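Local coordinates for cephalosporin acylase (Bacillus halodurans, PDB 2NLZ), which probably hydrolyses amide bonds as a cephalosporin acylase of the gamma-glutamyltranspeptidase family, a member of the N-terminal nucleophile (Ntn) hydrolases, at residues K313-P318 and R416-I421; A345-P350 and N475-Q480. The protein carries 1 engineered substitution. One frame throughout, in Å; residues are numbered along the deposited sequence.

Contact 1 (K313-P318 and R416-I421); sequences KYVTEP and RTYHTI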
loop_
_atom_site.group_PDB
_atom_site.type_symbol
_atom_site.label_atom_id
_atom_site.label_comp_id
_atom_site.label_asym_id
_atom_site.label_seq_id
_atom_site.Cartn_x
_atom_site.Cartn_y
_atom_site.Cartn_z
ATOM N N LYS D 313 39.734 4.481 -1.386
ATOM C CA LYS D 313 41.064 4.699 -1.933
ATOM C C LYS D 313 42.009 5.242 -0.857
ATOM O O LYS D 313 43.135 4.760 -0.709
ATOM C CB LYS D 313 40.990 5.660 -3.134
ATOM C CG LYS D 313 42.332 6.060 -3.757
ATOM C CD LYS D 313 42.868 5.019 -4.746
ATOM C CE LYS D 313 44.260 5.394 -5.285
ATOM N NZ LYS D 313 44.275 6.694 -6.043
ATOM N N TYR D 314 41.538 6.222 -0.090
ATOM C CA TYR D 314 42.434 7.015 0.743
ATOM C C TYR D 314 42.408 6.739 2.251
ATOM O O TYR D 314 43.428 6.922 2.917
ATOM C CB TYR D 314 42.218 8.514 0.479
ATOM C CG TYR D 314 42.405 8.917 -0.968
ATOM C CD1 TYR D 314 43.661 8.851 -1.582
ATOM C CD2 TYR D 314 41.331 9.373 -1.724
ATOM C CE1 TYR D 314 43.835 9.223 -2.920
ATOM C CE2 TYR D 314 41.491 9.745 -3.058
ATOM C CZ TYR D 314 42.741 9.666 -3.649
ATOM O OH TYR D 314 42.879 10.035 -4.966
ATOM N N VAL D 315 41.260 6.313 2.785
ATOM C CA VAL D 315 41.097 6.185 4.243
ATOM C C VAL D 315 41.742 4.929 4.822
ATOM O O VAL D 315 41.429 3.804 4.426
ATOM C CB VAL D 315 39.621 6.317 4.700
ATOM C CG1 VAL D 315 39.466 5.959 6.171
ATOM C CG2 VAL D 315 39.113 7.734 4.455
ATOM N N THR D 316 42.664 5.166 5.751
ATOM C CA THR D 316 43.374 4.138 6.499
ATOM C C THR D 316 44.018 4.797 7.730
ATOM O O THR D 316 43.736 5.964 8.024
ATOM C CB THR D 316 44.457 3.471 5.634
ATOM O OG1 THR D 316 45.140 2.482 6.412
ATOM C CG2 THR D 316 45.459 4.502 5.127
ATOM N N GLU D 317 44.864 4.056 8.446
ATOM C CA GLU D 317 45.709 4.631 9.506
ATOM C C GLU D 317 46.296 5.990 9.070
ATOM O O GLU D 317 47.015 6.051 8.066
ATOM C CB GLU D 317 46.846 3.658 9.863
ATOM C CG GLU D 317 47.904 4.212 10.812
ATOM C CD GLU D 317 47.473 4.149 12.260
ATOM O OE1 GLU D 317 47.372 5.222 12.896
ATOM O OE2 GLU D 317 47.224 3.031 12.760
ATOM N N PRO D 318 45.984 7.075 9.817
ATOM C CA PRO D 318 46.312 8.468 9.462
ATOM C C PRO D 318 47.721 8.680 8.903
ATOM O O PRO D 318 47.891 9.444 7.953
ATOM C CB PRO D 318 46.157 9.205 10.789
ATOM C CG PRO D 318 45.076 8.461 11.477
ATOM C CD PRO D 318 45.259 7.007 11.100
ATOM N N ARG D 416 46.500 -0.151 12.091
ATOM C CA ARG D 416 45.072 -0.472 12.126
ATOM C C ARG D 416 44.390 -0.094 10.810
ATOM O O ARG D 416 44.750 0.906 10.177
ATOM C CB ARG D 416 44.379 0.137 13.346
ATOM C CG ARG D 416 44.633 1.596 13.504
ATOM C CD ARG D 416 45.051 1.935 14.916
ATOM N NE ARG D 416 45.482 3.328 14.974
ATOM C CZ ARG D 416 44.896 4.264 15.714
ATOM N NH1 ARG D 416 43.857 3.955 16.484
ATOM N NH2 ARG D 416 45.354 5.506 15.693
ATOM N N THR D 417 43.425 -0.916 10.399
ATOM C CA THR D 417 42.855 -0.831 9.052
ATOM C C THR D 417 41.663 0.113 8.922
ATOM O O THR D 417 41.067 0.527 9.924
ATOM C CB THR D 417 42.398 -2.213 8.548
ATOM O OG1 THR D 417 41.797 -2.068 7.259
ATOM C CG2 THR D 417 41.401 -2.837 9.515
ATOM N N TYR D 418 41.351 0.447 7.667
ATOM C CA TYR D 418 40.066 0.989 7.261
ATOM C C TYR D 418 38.984 0.241 8.024
ATOM O O TYR D 418 38.876 -0.987 7.927
ATOM C CB TYR D 418 39.897 0.783 5.752
ATOM C CG TYR D 418 38.608 1.291 5.142
ATOM C CD1 TYR D 418 37.467 0.500 5.114
ATOM C CD2 TYR D 418 38.542 2.551 4.555
ATOM C CE1 TYR D 418 36.287 0.961 4.551
ATOM C CE2 TYR D 418 37.368 3.022 3.983
ATOM C CZ TYR D 418 36.244 2.221 3.984
ATOM O OH TYR D 418 35.079 2.678 3.416
ATOM N N HIS D 419 38.193 0.990 8.790
ATOM C CA HIS D 419 37.207 0.412 9.703
ATOM C C HIS D 419 35.801 0.831 9.302
ATOM O O HIS D 419 35.564 2.001 9.033
ATOM C CB HIS D 419 37.498 0.864 11.136
ATOM C CG HIS D 419 37.365 -0.227 12.148
ATOM N ND1 HIS D 419 36.145 -0.653 12.627
ATOM C CD2 HIS D 419 38.297 -0.977 12.776
ATOM C CE1 HIS D 419 36.333 -1.618 13.508
ATOM N NE2 HIS D 419 37.631 -1.837 13.617
ATOM N N THR D 420 34.876 -0.126 9.271
ATOM C CA THR D 420 33.509 0.129 8.786
ATOM C C THR D 420 32.554 0.692 9.835
ATOM O O THR D 420 31.619 1.424 9.509
ATOM C CB THR D 420 32.870 -1.140 8.202
ATOM O OG1 THR D 420 32.909 -2.195 9.180
ATOM C CG2 THR D 420 33.598 -1.554 6.927
ATOM N N ILE D 421 32.789 0.298 11.081
ATOM C CA ILE D 421 32.087 0.785 12.244
ATOM C C ILE D 421 32.206 2.301 12.388
ATOM O O ILE D 421 33.310 2.840 12.533
ATOM C CB ILE D 421 32.725 0.163 13.464
ATOM C CG1 ILE D 421 32.212 -1.237 13.700
ATOM C CG2 ILE D 421 32.451 0.954 14.718
ATOM C CD1 ILE D 421 32.847 -1.759 14.964
#

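Contact 2 (A345-P350 and N475-Q480); sequences ALTPEP and NGKQVQ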
loop_
_atom_site.group_PDB
_atom_site.type_symbol
_atom_site.label_atom_id
_atom_site.label_comp_id
_atom_site.label_asym_id
_atom_site.label_seq_id
_atom_site.Cartn_x
_atom_site.Cartn_y
_atom_site.Cartn_z
ATOM N N ALA D 345 23.467 8.097 -14.779
ATOM C CA ALA D 345 24.140 7.462 -13.656
ATOM C C ALA D 345 25.594 7.181 -13.980
ATOM O O ALA D 345 25.897 6.391 -14.866
ATOM C CB ALA D 345 23.432 6.184 -13.275
ATOM N N LEU D 346 26.489 7.831 -13.245
ATOM C CA LEU D 346 27.927 7.734 -13.492
ATOM C C LEU D 346 28.538 6.413 -13.020
ATOM O O LEU D 346 27.986 5.739 -12.159
ATOM C CB LEU D 346 28.657 8.921 -12.845
ATOM C CG LEU D 346 28.449 9.202 -11.346
ATOM C CD1 LEU D 346 29.487 8.524 -10.474
ATOM C CD2 LEU D 346 28.414 10.694 -11.059
ATOM N N THR D 347 29.676 6.050 -13.605
ATOM C CA THR D 347 30.506 4.965 -13.091
ATOM C C THR D 347 31.518 5.640 -12.169
ATOM O O THR D 347 32.248 6.528 -12.608
ATOM C CB THR D 347 31.214 4.201 -14.239
ATOM O OG1 THR D 347 30.255 3.851 -15.243
ATOM C CG2 THR D 347 31.886 2.928 -13.733
ATOM N N PRO D 348 31.558 5.239 -10.884
ATOM C CA PRO D 348 32.291 6.017 -9.886
ATOM C C PRO D 348 33.800 5.749 -9.845
ATOM O O PRO D 348 34.225 4.597 -9.780
ATOM C CB PRO D 348 31.624 5.605 -8.573
ATOM C CG PRO D 348 31.135 4.226 -8.811
ATOM C CD PRO D 348 30.932 4.041 -10.292
ATOM N N GLU D 349 34.592 6.821 -9.888
ATOM C CA GLU D 349 36.055 6.739 -9.851
ATOM C C GLU D 349 36.616 7.671 -8.770
ATOM O O GLU D 349 35.992 8.681 -8.451
ATOM C CB GLU D 349 36.651 7.101 -11.220
ATOM C CG GLU D 349 36.302 6.150 -12.372
ATOM C CD GLU D 349 36.959 4.777 -12.264
ATOM O OE1 GLU D 349 37.991 4.635 -11.576
ATOM O OE2 GLU D 349 36.440 3.829 -12.885
ATOM N N PRO D 350 37.788 7.333 -8.195
ATOM C CA PRO D 350 38.421 8.187 -7.193
ATOM C C PRO D 350 38.886 9.526 -7.757
ATOM O O PRO D 350 39.063 9.659 -8.963
ATOM C CB PRO D 350 39.637 7.368 -6.753
ATOM C CG PRO D 350 39.358 5.984 -7.177
ATOM C CD PRO D 350 38.573 6.112 -8.429
ATOM N N ASN D 475 28.236 -1.939 -6.282
ATOM C CA ASN D 475 29.321 -2.175 -7.243
ATOM C C ASN D 475 29.719 -0.972 -8.063
ATOM O O ASN D 475 30.705 -0.309 -7.770
ATOM C CB ASN D 475 28.972 -3.318 -8.197
ATOM C CG ASN D 475 29.228 -4.677 -7.597
ATOM O OD1 ASN D 475 29.952 -4.805 -6.608
ATOM N ND2 ASN D 475 28.636 -5.709 -8.195
ATOM N N GLY D 476 28.970 -0.710 -9.120
ATOM C CA GLY D 476 29.328 0.352 -10.038
ATOM C C GLY D 476 28.110 1.216 -10.221
ATOM O O GLY D 476 27.987 2.281 -9.607
ATOM N N LYS D 477 27.198 0.739 -11.060
ATOM C CA LYS D 477 25.918 1.387 -11.225
ATOM C C LYS D 477 24.863 0.651 -10.388
ATOM O O LYS D 477 23.693 1.037 -10.356
ATOM C CB LYS D 477 25.543 1.441 -12.708
ATOM C CG LYS D 477 26.552 2.181 -13.589
ATOM C CD LYS D 477 25.971 2.464 -14.971
ATOM C CE LYS D 477 26.937 3.249 -15.846
ATOM N NZ LYS D 477 26.244 3.773 -17.050
ATOM N N GLN D 478 25.310 -0.392 -9.691
ATOM C CA GLN D 478 24.451 -1.256 -8.874
ATOM C C GLN D 478 23.977 -0.610 -7.572
ATOM O O GLN D 478 24.785 -0.246 -6.719
ATOM C CB GLN D 478 25.194 -2.553 -8.551
ATOM C CG GLN D 478 25.125 -3.613 -9.636
ATOM C CD GLN D 478 23.846 -4.435 -9.574
ATOM O OE1 GLN D 478 23.287 -4.801 -10.608
ATOM N NE2 GLN D 478 23.377 -4.726 -8.357
ATOM N N VAL D 479 22.662 -0.476 -7.421
ATOM C CA VAL D 479 22.063 0.062 -6.197
ATOM C C VAL D 479 20.922 -0.842 -5.765
ATOM O O VAL D 479 19.963 -1.033 -6.518
ATOM C CB VAL D 479 21.480 1.477 -6.401
ATOM C CG1 VAL D 479 20.826 1.956 -5.141
ATOM C CG2 VAL D 479 22.543 2.447 -6.826
ATOM N N GLN D 480 21.027 -1.397 -4.562
ATOM C CA GLN D 480 19.950 -2.174 -3.957
ATOM C C GLN D 480 18.949 -1.264 -3.259
ATOM O O GLN D 480 19.355 -0.310 -2.583
ATOM C CB GLN D 480 20.526 -3.137 -2.934
ATOM C CG GLN D 480 21.624 -4.019 -3.495
ATOM C CD GLN D 480 22.087 -5.087 -2.526
ATOM O OE1 GLN D 480 22.389 -6.207 -2.926
ATOM N NE2 GLN D 480 22.150 -4.743 -1.251
#

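Contact 1 (K313-P318 and R416-I421)
Residues 315-317 and 416-418 of this gamma-glutamyltranspeptidase-type fold run nearly antiparallel, their directions 175° apart, the first leaving the C-terminal end of helix 294-314 and the second in the loop leading into strand 424-428. They illustrate how a charged pair and an aromatic ring can divide one buried interface. At one end stands the salt bridge of Glu-317 and Arg-416, with Arg-416 NE lying 2.8 Å from Glu-317 OE2. This oxygen offers its syn lone pair and sits at the guanidinium edge, close to the plane. Glu-317 OE2 also accepts a weak but nearly straight bond from the backbone N of Arg-416, at 3.3 Å. OE1 adds weak bonds to NE and NH2, so the carboxylate is gripped by both backbone and side chain of one residue, the two flat groups turned 35° apart. Glu-317 extends CG anti to its backbone N and bends at chi2, while the CG of Arg-416 takes the crowded place between N and carbonyl carbon (chi1 52°). An alanine at Arg-416 would remove the guanidinium and with it the salt bridge, and would probably leave the buried Glu-317 carboxylate less well compensated. Arg-90 forms a long, weak ion pair with the same carboxylate.

At the other end Tyr-418 presents its ring edge to Val-315, the first residue past the helix: Tyr-418 CD2 lies 3.1 Å from the Val-315 carbonyl O. The Val-315 CG1 methyl is 3.9 Å from the same Tyr-418 CD2. Phe-308 and Met-312 of helix 294-314 also touch this ring. Between the two ends, Asn-409 OD1 hydrogen-bonds both Thr-316 OG1 and the backbone N of Tyr-418.

Contact 2 (A345-P350 and N475-Q480)
With CG set beside its backbone N (chi1 -59°) and every later torsion near anti, Lys-477 sends a straight side chain alongside residues 345-347. Thr-347 turns OG1 to the position beside its own N (chi1 -50°), which brings the hydroxyl against the passing lysine: Thr-347 OG1 lies 3.4 Å from Lys-477 CE, the two side chains crossing obliquely. At the tip of the side chain, Lys-477 NZ reaches the carbonyl of Ala-345 and gives it a weak hydrogen bond, NZ to O 3.4 Å. The methylenes of Lys-477 pass the same backbone, CG lying 4.1 Å from the carbonyl O of Leu-346. Lys-477 CD is 3.9 Å from the carbonyl O of Ala-345. Residues 474-477 form the connection of a beta-hairpin, joining antiparallel strands 471-473 and 478-481 of a small three-stranded mixed sheet, and the extended, irregular segment 345-350 passes across this connection near the protein surface. There the ring of Pro-348 meets the peptide of Gly-476, Pro-348 CD standing 3.5 Å from the Gly-476 O. That oxygen is held by a hydrogen bond from Trp-473 NE1, and the Trp-473 side chain touches Pro-348 as well, so one residue meets both the ring and the carbonyl. Segment 345-350 is itself fixed to helix 294-314, where Glu-302 and Lys-305 bond the backbone N and O of Leu-346 and the Pro-348 ring lies on Val-309. Ala-345 points its methyl toward the hairpin and rests on His-498, while its backbone is hydrogen-bonded to Arg-496.

In the fold
Contacts 1 and 2 have centres about 21 Å apart and share helix 294-314 as common ground. Contact 1 forms where the chain leaves the C-terminal end of this helix, buried about 14 Å from the centre of the chain, whereas contact 2 lies at the surface, about 24 Å out, against residues along the helix. The segments alternate in sequence, 313-318, 345-350, 416-421 and 475-480, so the two contacts cross along the chain, all within its gamma-glutamyltranspeptidase-like part. They also meet directly, Lys-313 CB lying 4.2 Å from Pro-350 CB. Helix 294-314 thus borders both a buried loop, 416-421, and, through segment 345-350, the hairpin that contains 475-480.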